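3-hydroxyacyl-CoA dehydrogenase (Archaeoglobus fulgidus, PDB 1ZEJ) probably acts as an NAD-dependent 3-hydroxyacyl-CoA dehydrogenase, oxidising a hydroxyl group of its substrate, and works as a homodimer. Local coordinates at residues G21-G26 with N132-M137; I27-A32 with Q53-L58; E36-D41 with K61-T66; C74-E79 with P102-T107. One frame throughout, in Å; residues are numbered along the deposited sequence. Where two conformers were deposited one is given.

In the fold
All four contacts lie in the NAD-binding domain, around helix 22-32 and the sheet it packs on. Contacts 1 and 2 share that helix, their centres about 10 Å apart: contact 1 uses its first turns and contact 2 its later ones, with His135 packing on Ile29. Contact 3 forms the edge of the sheet, about 11 Å from contact 2 between centres, and Ile54 meets Ile62 and Phe64 there. Contact 4 pairs two inner strands, its centre about 14 Å from that of contact 3, and Met23 touches Asn106 across contacts 1 and 4. Predicted NAD-binding residues Gly21-Gly24, Asp41 and Asn132 fall within contacts 1 and 3; the Met23 side chain lies about 6 Å from that of His129, predicted to be important for catalysis.

Contact 1: residues G21-G26 with N132-M137; sequences GLMGRG and NPPHVM
Pro134 presses its ring against Gly26, with CB 3.7 Å from the glycine carbonyl carbon and CD near Gly26 CA. The approach is so close that a side chain at Gly26 would run into the proline ring. Beside it, His135 brings CD2 to 3.6 Å from Gly26 O; the imidazole sits obliquely to this carbonyl, and no hydrogen bond forms. Arg25 reaches round from the same turn, but in one of its two conformers NH1 stays 4.5 Å from His135 NE2, a loose approach. On the other flank of Pro134, selenomethionine Met23 lays its methyl CE 3.7 Å from Pro134 CG, while SE passes 3.9 Å from Asn132 OD1. Bends at chi2 (-56°) and chi3 (-65°) curl this chain so that its methyl end meets the proline. The Leu22 and Asn132 side chains cross at about a right angle, Leu22 CD2 lying 4.0 Å from Asn132 OD1.

Further out, the 132-137 loop is shaped by a cis peptide before Pro133, whose carbonyl O receives the backbone N-H of both Val136 and Met137. Lys165 NZ bonds to the carbonyls of Pro134 and Met137, and Arg279 of the second subunit bonds to Asn132 O. Gly21 is the N-cap of helix 22-32, and with Gly24 it belongs to the glycine-rich GxGxxG turn of a Rossmann fold, where Gly21-Gly24 and Asn132 are predicted to bind NAD.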
loop_
_atom_site.group_PDB
_atom_site.type_symbol
_atom_site.label_atom_id
_atom_site.label_comp_id
_atom_site.label_asym_id
_atom_site.label_seq_id
_atom_site.Cartn_x
_atom_site.Cartn_y
_atom_site.Cartn_z
ATOM N N GLY A 21 5.663 -24.912 -15.236
ATOM C CA GLY A 21 6.608 -23.965 -14.614
ATOM C C GLY A 21 6.094 -23.584 -13.239
ATOM O O GLY A 21 5.159 -24.176 -12.739
ATOM N N LEU A 22 6.765 -22.627 -12.606
ATOM C CA LEU A 22 6.445 -22.215 -11.237
ATOM C C LEU A 22 4.949 -21.898 -11.029
ATOM O O LEU A 22 4.331 -22.363 -10.066
ATOM C CB LEU A 22 7.294 -20.982 -10.874
ATOM C CG LEU A 22 7.018 -20.287 -9.520
ATOM C CD1 LEU A 22 7.496 -21.147 -8.369
ATOM C CD2 LEU A 22 7.726 -18.900 -9.484
HETATM N N MSE A 23 4.364 -21.133 -11.941
HETATM C CA MSE A 23 3.014 -20.680 -11.732
HETATM C C MSE A 23 2.049 -21.874 -11.917
HETATM O O MSE A 23 1.195 -22.066 -11.068
HETATM C CB MSE A 23 2.660 -19.481 -12.622
HETATM C CG MSE A 23 3.376 -18.196 -12.183
HETATM SE SE MSE A 23 3.076 -17.673 -10.273
HETATM C CE MSE A 23 1.246 -17.370 -10.478
ATOM N N GLY A 24 2.200 -22.646 -12.998
ATOM C CA GLY A 24 1.362 -23.837 -13.265
ATOM C C GLY A 24 1.401 -24.848 -12.144
ATOM O O GLY A 24 0.371 -25.332 -11.674
ATOM N N ARG A 25 2.618 -25.143 -11.706
ATOM C CA ARG A 25 2.908 -26.005 -10.560
ATOM C C ARG A 25 2.198 -25.500 -9.292
ATOM O O ARG A 25 1.530 -26.273 -8.577
ATOM C CB ARG A 25 4.409 -26.194 -10.321
ATOM C CG ARG A 25 4.801 -26.158 -8.858
ATOM C CD ARG A 25 6.236 -26.563 -8.661
ATOM N NE ARG A 25 7.118 -25.459 -8.304
ATOM C CZ ARG A 25 7.134 -24.851 -7.116
ATOM N NH1 ARG A 25 6.279 -25.181 -6.157
ATOM N NH2 ARG A 25 8.008 -23.885 -6.897
ATOM N N GLY A 26 2.279 -24.185 -9.047
ATOM C CA GLY A 26 1.629 -23.588 -7.875
ATOM C C GLY A 26 0.115 -23.637 -7.946
ATOM O O GLY A 26 -0.552 -23.892 -6.933
ATOM N N ASN A 132 1.776 -14.945 -6.102
ATOM C CA ASN A 132 2.901 -15.853 -5.963
ATOM C C ASN A 132 3.287 -16.035 -4.518
ATOM O O ASN A 132 3.673 -15.058 -3.895
ATOM C CB ASN A 132 4.109 -15.285 -6.724
ATOM C CG ASN A 132 5.219 -16.323 -6.935
ATOM O OD1 ASN A 132 4.994 -17.549 -6.910
ATOM N ND2 ASN A 132 6.420 -15.834 -7.144
ATOM N N PRO A 133 3.262 -17.282 -3.994
ATOM C CA PRO A 133 2.798 -18.538 -4.614
ATOM C C PRO A 133 1.288 -18.697 -4.590
ATOM O O PRO A 133 0.658 -18.309 -3.579
ATOM C CB PRO A 133 3.449 -19.623 -3.756
ATOM C CG PRO A 133 4.283 -18.943 -2.722
ATOM C CD PRO A 133 3.824 -17.519 -2.662
ATOM N N PRO A 134 0.700 -19.239 -5.694
ATOM C CA PRO A 134 -0.737 -19.402 -5.833
ATOM C C PRO A 134 -1.392 -20.131 -4.673
ATOM O O PRO A 134 -2.492 -19.789 -4.311
ATOM C CB PRO A 134 -0.854 -20.217 -7.103
ATOM C CG PRO A 134 0.244 -19.776 -7.889
ATOM C CD PRO A 134 1.378 -19.672 -6.932
ATOM N N HIS A 135 -0.687 -21.082 -4.070
ATOM C CA HIS A 135 -1.234 -21.917 -3.027
ATOM C C HIS A 135 -1.092 -21.290 -1.664
ATOM O O HIS A 135 -1.600 -21.837 -0.697
ATOM C CB HIS A 135 -0.560 -23.307 -2.987
ATOM C CG HIS A 135 0.923 -23.280 -3.213
ATOM N ND1 HIS A 135 1.831 -23.664 -2.255
ATOM C CD2 HIS A 135 1.651 -22.940 -4.312
ATOM C CE1 HIS A 135 3.057 -23.547 -2.737
ATOM N NE2 HIS A 135 2.977 -23.110 -3.985
ATOM N N VAL A 136 -0.387 -20.164 -1.565
ATOM C CA VAL A 136 -0.265 -19.457 -0.300
ATOM C C VAL A 136 -1.108 -18.181 -0.243
ATOM O O VAL A 136 -1.807 -17.906 0.742
ATOM C CB VAL A 136 1.234 -19.146 -0.059
ATOM C CG1 VAL A 136 1.444 -18.217 1.153
ATOM C CG2 VAL A 136 2.031 -20.479 0.075
HETATM N N MSE A 137 -0.959 -17.359 -1.269
HETATM C CA MSE A 137 -1.484 -16.001 -1.269
HETATM C C MSE A 137 -2.992 -16.097 -1.544
HETATM O O MSE A 137 -3.390 -16.778 -2.463
HETATM C CB MSE A 137 -0.816 -15.168 -2.366
HETATM C CG MSE A 137 0.660 -14.982 -2.179
HETATM SE SE MSE A 137 1.136 -14.259 -0.502
HETATM C CE MSE A 137 0.762 -12.439 -0.818
#

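Contact 2: residues I27-A32 with Q53-L58; sequences IAIAIA and QIPEEL
Ile29 reaches from helix 22-32 into the turn at 53-58 and touches three of its side chains. Its CG1 lies 3.8 Å from Ile54 CG1, the two side chains lying alongside and pointing opposite ways. Its tip, CD1, rests 3.9 Å from Pro55 CD. CG2 takes the third partner, Leu58 CD1, at 3.9 Å. With CG1 beside the backbone N (chi1 -65°), CG1 and CD1 are turned to Ile54 and Pro55, and CG2 to Leu58, with Pro55 at the limit of its reach. Leu58, second to Ile29 in surface buried by this contact, approaches it at about a right angle and splits its own methyls: CD1 faces Ile29, while CD2 sits 3.8 Å from Ala32 O. Ala32 completes the row, its CB meeting Leu58 CB at 4.2 Å. An alanine in place of Ile29 is likely to leave Ile54, Pro55 and Leu58 without their common partner and to open a gap between turn and helix.

No hydrogen bond crosses the interface; it is held by van der Waals packing, mostly apolar. Ile54 also packs on Ile62 and Phe64, and Ala32 on Ile62, of strand 62-65. The result is an apolar seam at the sheet edge of a Rossmann fold, where the first helix meets the connection into strand 62-65.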
loop_
_atom_site.group_PDB
_atom_site.type_symbol
_atom_site.label_atom_id
_atom_site.label_comp_id
_atom_site.label_asym_id
_atom_site.label_seq_id
_atom_site.Cartn_x
_atom_site.Cartn_y
_atom_site.Cartn_z
ATOM N N ILE A 27 -0.434 -23.390 -9.126
ATOM C CA ILE A 27 -1.884 -23.453 -9.355
ATOM C C ILE A 27 -2.379 -24.898 -9.119
ATOM O O ILE A 27 -3.407 -25.120 -8.481
ATOM C CB ILE A 27 -2.273 -22.945 -10.768
ATOM C CG1 ILE A 27 -2.017 -21.423 -10.936
ATOM C CG2 ILE A 27 -3.731 -23.258 -11.108
ATOM C CD1 ILE A 27 -1.955 -20.984 -12.395
ATOM N N ALA A 28 -1.639 -25.873 -9.632
ATOM C CA ALA A 28 -1.962 -27.299 -9.452
ATOM C C ALA A 28 -1.974 -27.671 -7.954
ATOM O O ALA A 28 -2.913 -28.324 -7.502
ATOM C CB ALA A 28 -0.964 -28.169 -10.206
ATOM N N ILE A 29 -1.015 -27.140 -7.186
ATOM C CA ILE A 29 -0.963 -27.352 -5.738
ATOM C C ILE A 29 -2.141 -26.709 -5.034
ATOM O O ILE A 29 -2.759 -27.333 -4.206
ATOM C CB ILE A 29 0.357 -26.863 -5.117
ATOM C CG1 ILE A 29 1.522 -27.685 -5.630
ATOM C CG2 ILE A 29 0.286 -26.856 -3.592
ATOM C CD1 ILE A 29 2.877 -27.069 -5.313
ATOM N N ALA A 30 -2.473 -25.487 -5.393
ATOM C CA ALA A 30 -3.641 -24.800 -4.823
ATOM C C ALA A 30 -4.942 -25.563 -5.080
ATOM O O ALA A 30 -5.757 -25.770 -4.185
ATOM C CB ALA A 30 -3.731 -23.372 -5.388
ATOM N N ILE A 31 -5.114 -26.031 -6.307
ATOM C CA ILE A 31 -6.343 -26.693 -6.684
ATOM C C ILE A 31 -6.471 -28.141 -6.108
ATOM O O ILE A 31 -7.575 -28.598 -5.789
ATOM C CB ILE A 31 -6.452 -26.662 -8.228
ATOM C CG1 ILE A 31 -6.673 -25.209 -8.663
ATOM C CG2 ILE A 31 -7.596 -27.565 -8.727
ATOM C CD1 ILE A 31 -6.736 -24.988 -10.111
ATOM N N ALA A 32 -5.348 -28.850 -6.009
ATOM C CA ALA A 32 -5.331 -30.220 -5.606
ATOM C C ALA A 32 -5.747 -30.408 -4.154
ATOM O O ALA A 32 -6.059 -31.533 -3.776
ATOM C CB ALA A 32 -3.969 -30.833 -5.835
ATOM N N GLN A 53 8.517 -31.031 -6.547
ATOM C CA GLN A 53 8.203 -29.843 -5.737
ATOM C C GLN A 53 6.784 -29.877 -5.145
ATOM O O GLN A 53 6.403 -28.989 -4.384
ATOM C CB GLN A 53 8.369 -28.563 -6.573
ATOM C CG GLN A 53 9.770 -28.344 -7.113
ATOM C CD GLN A 53 10.751 -27.963 -6.027
ATOM O OE1 GLN A 53 11.682 -28.709 -5.718
ATOM N NE2 GLN A 53 10.536 -26.799 -5.427
ATOM N N ILE A 54 5.989 -30.878 -5.498
ATOM C CA ILE A 54 4.606 -30.939 -5.035
ATOM C C ILE A 54 4.492 -31.731 -3.704
ATOM O O ILE A 54 5.125 -32.802 -3.543
ATOM C CB ILE A 54 3.704 -31.518 -6.145
ATOM C CG1 ILE A 54 3.488 -30.446 -7.238
ATOM C CG2 ILE A 54 2.376 -31.963 -5.567
ATOM C CD1 ILE A 54 3.206 -30.969 -8.587
ATOM N N PRO A 55 3.719 -31.202 -2.734
ATOM C CA PRO A 55 3.627 -31.933 -1.458
ATOM C C PRO A 55 3.137 -33.357 -1.659
ATOM O O PRO A 55 2.220 -33.615 -2.444
ATOM C CB PRO A 55 2.625 -31.111 -0.637
ATOM C CG PRO A 55 2.676 -29.755 -1.214
ATOM C CD PRO A 55 2.946 -29.941 -2.687
ATOM N N GLU A 56 3.759 -34.290 -0.946
ATOM C CA GLU A 56 3.554 -35.709 -1.229
ATOM C C GLU A 56 2.087 -36.130 -1.096
ATOM O O GLU A 56 1.591 -36.903 -1.889
ATOM C CB GLU A 56 4.470 -36.561 -0.320
ATOM C CG GLU A 56 4.710 -37.941 -0.866
ATOM C CD GLU A 56 5.973 -38.616 -0.333
ATOM O OE1 GLU A 56 6.895 -37.933 0.179
ATOM O OE2 GLU A 56 6.051 -39.859 -0.461
ATOM N N GLU A 57 1.388 -35.573 -0.114
ATOM C CA GLU A 57 -0.026 -35.874 0.117
ATOM C C GLU A 57 -0.931 -35.485 -1.038
ATOM O O GLU A 57 -2.043 -36.019 -1.129
ATOM C CB GLU A 57 -0.585 -35.149 1.343
ATOM C CG GLU A 57 0.413 -34.836 2.476
ATOM C CD GLU A 57 1.212 -33.576 2.193
ATOM O OE1 GLU A 57 0.583 -32.531 1.877
ATOM O OE2 GLU A 57 2.464 -33.668 2.278
ATOM N N LEU A 58 -0.488 -34.538 -1.881
ATOM C CA LEU A 58 -1.292 -34.095 -3.015
ATOM C C LEU A 58 -1.052 -34.902 -4.289
ATOM O O LEU A 58 -1.807 -34.746 -5.236
ATOM C CB LEU A 58 -1.060 -32.614 -3.316
ATOM C CG LEU A 58 -1.410 -31.709 -2.140
ATOM C CD1 LEU A 58 -1.046 -30.297 -2.418
ATOM C CD2 LEU A 58 -2.879 -31.842 -1.778
#

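Contact 3: residues E36-D41 with K61-T66; sequences EVVLQD and KIEFTT
Strands 36-40 and 62-65 run parallel, their axes 4.6 Å apart at closest and 18° from alignment, with Val37 level with Ile62 and Gln40 with Thr65. The ladder starts as Val37 N donates to Lys61 O, passes through Glu63 N to Val37 O and Leu39 N to Glu63 O (2.8 Å), and closes as Thr65 N bonds to Leu39 O and Asp41 N to Thr65 O.

On the face of Val37, Leu39, Ile62 and Phe64, Leu39 CD2 meets Phe64 CE2 at 3.9 Å, oblique to the ring. Ile62 CG2 lies 3.8 Å above one face of that ring, offset toward its rim, and also touches Leu39 CB. On the other face, Val38 CG1 packs tightly on Thr65 CG2 (3.5 Å), and the carboxylate of Glu63, lying alongside Val38, forms a salt bridge with Lys70. Gln40 bends at chi2 (-92°), bringing NE2 to 3.1 Å from Thr66 O; the carbonyl oxygen lies near the amide plane, but the donor stands above the carbonyl's own plane.

Past the strand, Asp41 OD1 takes Ser43 N and OD2 takes Ala20 N, joining this strand end to the glycine-rich turn. Helix 44-53 links the strands in a beta-alpha-beta unit of the Rossmann fold, and an acidic residue at this strand end commonly binds the adenosine ribose of NAD, consistent with the role predicted for Asp41.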
loop_
_atom_site.group_PDB
_atom_site.type_symbol
_atom_site.label_atom_id
_atom_site.label_comp_id
_atom_site.label_asym_id
_atom_site.label_seq_id
_atom_site.Cartn_x
_atom_site.Cartn_y
_atom_site.Cartn_z
ATOM N N GLU A 36 -9.328 -32.772 -8.343
ATOM C CA GLU A 36 -8.340 -33.494 -9.125
ATOM C C GLU A 36 -7.741 -32.584 -10.167
ATOM O O GLU A 36 -8.432 -31.731 -10.724
ATOM C CB GLU A 36 -8.976 -34.681 -9.807
ATOM C CG GLU A 36 -9.392 -35.713 -8.812
ATOM C CD GLU A 36 -10.106 -36.836 -9.473
ATOM O OE1 GLU A 36 -11.094 -36.559 -10.197
ATOM O OE2 GLU A 36 -9.668 -37.986 -9.259
ATOM N N VAL A 37 -6.459 -32.786 -10.446
ATOM C CA VAL A 37 -5.762 -31.984 -11.411
ATOM C C VAL A 37 -5.052 -32.847 -12.447
ATOM O O VAL A 37 -4.432 -33.856 -12.114
ATOM C CB VAL A 37 -4.725 -31.082 -10.695
ATOM C CG1 VAL A 37 -3.927 -30.255 -11.695
ATOM C CG2 VAL A 37 -5.464 -30.153 -9.699
ATOM N N VAL A 38 -5.135 -32.407 -13.690
ATOM C CA VAL A 38 -4.209 -32.866 -14.741
ATOM C C VAL A 38 -3.222 -31.719 -15.082
ATOM O O VAL A 38 -3.623 -30.625 -15.504
ATOM C CB VAL A 38 -4.972 -33.335 -15.978
ATOM C CG1 VAL A 38 -3.976 -33.866 -17.001
ATOM C CG2 VAL A 38 -5.953 -34.429 -15.620
ATOM N N LEU A 39 -1.947 -31.959 -14.870
ATOM C CA LEU A 39 -0.909 -30.967 -15.126
ATOM C C LEU A 39 -0.157 -31.382 -16.362
ATOM O O LEU A 39 0.480 -32.460 -16.382
ATOM C CB LEU A 39 0.035 -30.894 -13.945
ATOM C CG LEU A 39 1.203 -29.873 -14.054
ATOM C CD1 LEU A 39 0.678 -28.471 -14.203
ATOM C CD2 LEU A 39 2.108 -29.964 -12.838
ATOM N N GLN A 40 -0.221 -30.538 -17.385
ATOM C CA GLN A 40 0.330 -30.854 -18.717
ATOM C C GLN A 40 1.524 -29.923 -19.060
ATOM O O GLN A 40 1.537 -28.762 -18.722
ATOM C CB GLN A 40 -0.750 -30.748 -19.784
ATOM C CG GLN A 40 -0.305 -31.162 -21.185
ATOM C CD GLN A 40 0.209 -30.020 -22.025
ATOM O OE1 GLN A 40 -0.156 -28.870 -21.794
ATOM N NE2 GLN A 40 1.026 -30.331 -23.041
ATOM N N ASP A 41 2.518 -30.473 -19.719
ATOM C CA ASP A 41 3.592 -29.684 -20.269
ATOM C C ASP A 41 4.196 -30.528 -21.382
ATOM O O ASP A 41 4.277 -31.726 -21.236
ATOM C CB ASP A 41 4.660 -29.430 -19.181
ATOM C CG ASP A 41 5.584 -28.244 -19.551
ATOM O OD1 ASP A 41 6.359 -28.427 -20.492
ATOM O OD2 ASP A 41 5.484 -27.142 -18.951
ATOM N N LYS A 61 -3.751 -36.739 -6.186
ATOM C CA LYS A 61 -4.786 -35.974 -6.897
ATOM C C LYS A 61 -4.315 -35.361 -8.241
ATOM O O LYS A 61 -5.106 -34.745 -8.939
ATOM C CB LYS A 61 -5.308 -34.857 -5.992
ATOM C CG LYS A 61 -5.893 -35.348 -4.637
ATOM C CD LYS A 61 -7.422 -35.334 -4.672
ATOM C CE LYS A 61 -8.019 -34.034 -4.072
ATOM N NZ LYS A 61 -9.538 -34.006 -4.136
ATOM N N ILE A 62 -3.037 -35.508 -8.593
ATOM C CA ILE A 62 -2.448 -34.835 -9.768
ATOM C C ILE A 62 -1.939 -35.871 -10.775
ATOM O O ILE A 62 -1.158 -36.742 -10.384
ATOM C CB ILE A 62 -1.295 -33.874 -9.359
ATOM C CG1 ILE A 62 -1.797 -32.767 -8.421
ATOM C CG2 ILE A 62 -0.706 -33.169 -10.600
ATOM C CD1 ILE A 62 -0.697 -32.052 -7.626
ATOM N N GLU A 63 -2.393 -35.785 -12.036
ATOM C CA GLU A 63 -1.865 -36.601 -13.136
ATOM C C GLU A 63 -0.908 -35.693 -13.885
ATOM O O GLU A 63 -1.231 -34.531 -14.138
ATOM C CB GLU A 63 -2.966 -37.115 -14.060
ATOM C CG GLU A 63 -2.432 -37.737 -15.385
ATOM C CD GLU A 63 -3.540 -38.316 -16.270
ATOM O OE1 GLU A 63 -4.695 -38.397 -15.800
ATOM O OE2 GLU A 63 -3.239 -38.704 -17.419
ATOM N N PHE A 64 0.277 -36.198 -14.191
ATOM C CA PHE A 64 1.220 -35.470 -15.017
ATOM C C PHE A 64 1.163 -36.049 -16.434
ATOM O O PHE A 64 1.200 -37.274 -16.607
ATOM C CB PHE A 64 2.614 -35.593 -14.447
ATOM C CG PHE A 64 2.724 -35.106 -13.022
ATOM C CD1 PHE A 64 2.387 -35.942 -11.963
ATOM C CD2 PHE A 64 3.199 -33.843 -12.747
ATOM C CE1 PHE A 64 2.469 -35.497 -10.647
ATOM C CE2 PHE A 64 3.317 -33.409 -11.420
ATOM C CZ PHE A 64 2.935 -34.248 -10.397
ATOM N N THR A 65 1.113 -35.191 -17.445
ATOM C CA THR A 65 1.027 -35.677 -18.824
ATOM C C THR A 65 1.620 -34.698 -19.816
ATOM O O THR A 65 1.706 -33.503 -19.548
ATOM C CB THR A 65 -0.457 -35.896 -19.176
ATOM O OG1 THR A 65 -0.590 -36.402 -20.498
ATOM C CG2 THR A 65 -1.256 -34.624 -19.063
ATOM N N THR A 66 1.946 -35.198 -21.004
ATOM C CA THR A 66 2.375 -34.323 -22.075
ATOM C C THR A 66 1.313 -34.086 -23.120
ATOM O O THR A 66 1.540 -33.270 -24.021
ATOM C CB THR A 66 3.603 -34.901 -22.805
ATOM O OG1 THR A 66 3.319 -36.249 -23.233
ATOM C CG2 THR A 66 4.804 -34.947 -21.868
#

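Contact 4: residues C74-E79 with P102-T107; sequences CDIVME and PLCSNT
A beta-alpha-beta unit of the NAD-binding domain pairs strand 76-79 with strand 103-105 through helix 85-96, and the two meet as parallel neighbours in the sheet interior. Their axes come within 4.6 Å, and the ladder runs from Val77 N to Pro102 O (3.0 Å) through Cys104 N to Val77 O and Glu79 N to Cys104 O, ending with Asn106 N on Glu79 O. Pro102 fits its CD against Asp75 O at 3.4 Å.

Val77 and Leu103 point the same way, CB of the valine 3.8 Å from Leu103 CD2. The opposite face holds Met78 and Cys104, with SE of selenomethionine Met78 4.0 Å from Cys104 CB. The polar end belongs to Glu79 and Ser105, where Ser105 OG donates to Glu79 OE1; the 2.5 Å between these two oxygens is unusually short and to be read with caution. Glu79 bends at chi2 (-80°), which carries its carboxylate across to the serine. OE2 forms a salt bridge with Lys88, a predicted NAD-binding residue, and accepts Val81 N. Lys88 NZ bonds to Ser105 OG and Asn106 O as well, so both strand ends converge on one ammonium group. A leucine in place of Glu79 would probably leave the Lys88 charge without its carboxylate mate and take from Ser105 OG one of its partners.

Asn106 OD1 accepts Trp130 N from strand 125-130. Helix 85-96 packs on Val77 and Leu103, helix 150-162 covers Ile76, Met78 and Pro102, and strands 14-18 and 125-130 flank the pair in the sheet.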
loop_
_atom_site.group_PDB
_atom_site.type_symbol
_atom_site.label_atom_id
_atom_site.label_comp_id
_atom_site.label_asym_id
_atom_site.label_seq_id
_atom_site.Cartn_x
_atom_site.Cartn_y
_atom_site.Cartn_z
ATOM N N CYS A 74 -12.357 -32.371 -18.299
ATOM C CA CYS A 74 -12.133 -31.434 -17.195
ATOM C C CYS A 74 -13.218 -30.353 -17.171
ATOM O O CYS A 74 -13.778 -30.049 -18.199
ATOM C CB CYS A 74 -10.749 -30.806 -17.305
ATOM S SG CYS A 74 -9.416 -31.965 -16.853
ATOM N N ASP A 75 -13.459 -29.758 -16.004
ATOM C CA ASP A 75 -14.534 -28.812 -15.810
ATOM C C ASP A 75 -14.081 -27.365 -16.039
ATOM O O ASP A 75 -14.907 -26.468 -16.221
ATOM C CB ASP A 75 -15.022 -28.962 -14.388
ATOM C CG ASP A 75 -15.529 -30.328 -14.108
ATOM O OD1 ASP A 75 -16.555 -30.675 -14.715
ATOM O OD2 ASP A 75 -14.909 -31.066 -13.327
ATOM N N ILE A 76 -12.768 -27.147 -15.970
ATOM C CA ILE A 76 -12.157 -25.839 -16.083
ATOM C C ILE A 76 -10.720 -26.086 -16.582
ATOM O O ILE A 76 -10.076 -27.098 -16.212
ATOM C CB ILE A 76 -11.983 -25.099 -14.713
ATOM C CG1 ILE A 76 -13.321 -24.747 -14.051
ATOM C CG2 ILE A 76 -11.164 -23.831 -14.919
ATOM C CD1 ILE A 76 -13.184 -23.941 -12.670
ATOM N N VAL A 77 -10.258 -25.244 -17.494
ATOM C CA VAL A 77 -8.869 -25.250 -17.938
ATOM C C VAL A 77 -8.174 -23.966 -17.475
ATOM O O VAL A 77 -8.703 -22.842 -17.644
ATOM C CB VAL A 77 -8.756 -25.342 -19.431
ATOM C CG1 VAL A 77 -7.253 -25.346 -19.892
ATOM C CG2 VAL A 77 -9.516 -26.554 -19.921
HETATM N N MSE A 78 -7.013 -24.143 -16.854
HETATM C CA MSE A 78 -6.131 -23.012 -16.448
HETATM C C MSE A 78 -4.872 -23.093 -17.296
HETATM O O MSE A 78 -4.200 -24.128 -17.333
HETATM C CB MSE A 78 -5.745 -23.128 -14.986
HETATM C CG MSE A 78 -6.934 -23.299 -14.050
HETATM SE SE MSE A 78 -7.334 -21.600 -13.243
HETATM C CE MSE A 78 -8.996 -22.024 -12.184
ATOM N N GLU A 79 -4.551 -22.010 -17.988
ATOM C CA GLU A 79 -3.368 -21.935 -18.826
ATOM C C GLU A 79 -2.314 -21.015 -18.184
ATOM O O GLU A 79 -2.611 -19.884 -17.808
ATOM C CB GLU A 79 -3.765 -21.515 -20.247
ATOM C CG GLU A 79 -2.581 -21.110 -21.119
ATOM C CD GLU A 79 -2.093 -19.709 -20.852
ATOM O OE1 GLU A 79 -2.880 -18.781 -21.056
ATOM O OE2 GLU A 79 -0.922 -19.521 -20.446
ATOM N N PRO A 102 -14.908 -23.471 -19.214
ATOM C CA PRO A 102 -14.226 -22.180 -19.082
ATOM C C PRO A 102 -12.724 -22.353 -19.248
ATOM O O PRO A 102 -12.130 -23.339 -18.751
ATOM C CB PRO A 102 -14.575 -21.750 -17.658
ATOM C CG PRO A 102 -15.782 -22.382 -17.341
ATOM C CD PRO A 102 -15.719 -23.754 -18.016
ATOM N N LEU A 103 -12.129 -21.413 -19.955
ATOM C CA LEU A 103 -10.700 -21.367 -20.210
ATOM C C LEU A 103 -10.133 -20.132 -19.543
ATOM O O LEU A 103 -10.605 -19.031 -19.788
ATOM C CB LEU A 103 -10.419 -21.257 -21.703
ATOM C CG LEU A 103 -11.059 -22.273 -22.639
ATOM C CD1 LEU A 103 -10.650 -21.941 -24.077
ATOM C CD2 LEU A 103 -10.621 -23.641 -22.245
ATOM N N CYS A 104 -9.108 -20.313 -18.724
ATOM C CA CYS A 104 -8.648 -19.273 -17.813
ATOM C C CYS A 104 -7.157 -19.063 -18.012
ATOM O O CYS A 104 -6.401 -19.891 -17.555
ATOM C CB CYS A 104 -8.859 -19.726 -16.380
ATOM S SG CYS A 104 -10.535 -20.089 -15.946
ATOM N N SER A 105 -6.713 -17.951 -18.584
ATOM C CA SER A 105 -5.285 -17.690 -18.732
ATOM C C SER A 105 -4.708 -16.958 -17.487
ATOM O O SER A 105 -5.250 -15.942 -17.067
ATOM C CB SER A 105 -5.041 -16.900 -20.013
ATOM O OG SER A 105 -3.664 -16.594 -20.145
ATOM N N ASN A 106 -3.652 -17.494 -16.885
ATOM C CA ASN A 106 -2.906 -16.776 -15.840
ATOM C C ASN A 106 -2.032 -15.811 -16.610
ATOM O O ASN A 106 -1.011 -16.193 -17.192
ATOM C CB ASN A 106 -2.047 -17.718 -14.980
ATOM C CG ASN A 106 -1.271 -16.975 -13.832
ATOM O OD1 ASN A 106 -1.844 -16.245 -12.976
ATOM N ND2 ASN A 106 0.035 -17.198 -13.803
ATOM N N THR A 107 -2.467 -14.587 -16.709
ATOM C CA THR A 107 -1.771 -13.650 -17.569
ATOM C C THR A 107 -1.308 -12.549 -16.628
ATOM O O THR A 107 -2.107 -12.027 -15.857
ATOM C CB THR A 107 -2.648 -13.203 -18.838
ATOM O OG1 THR A 107 -2.051 -12.074 -19.491
ATOM C CG2 THR A 107 -4.084 -12.878 -18.490
#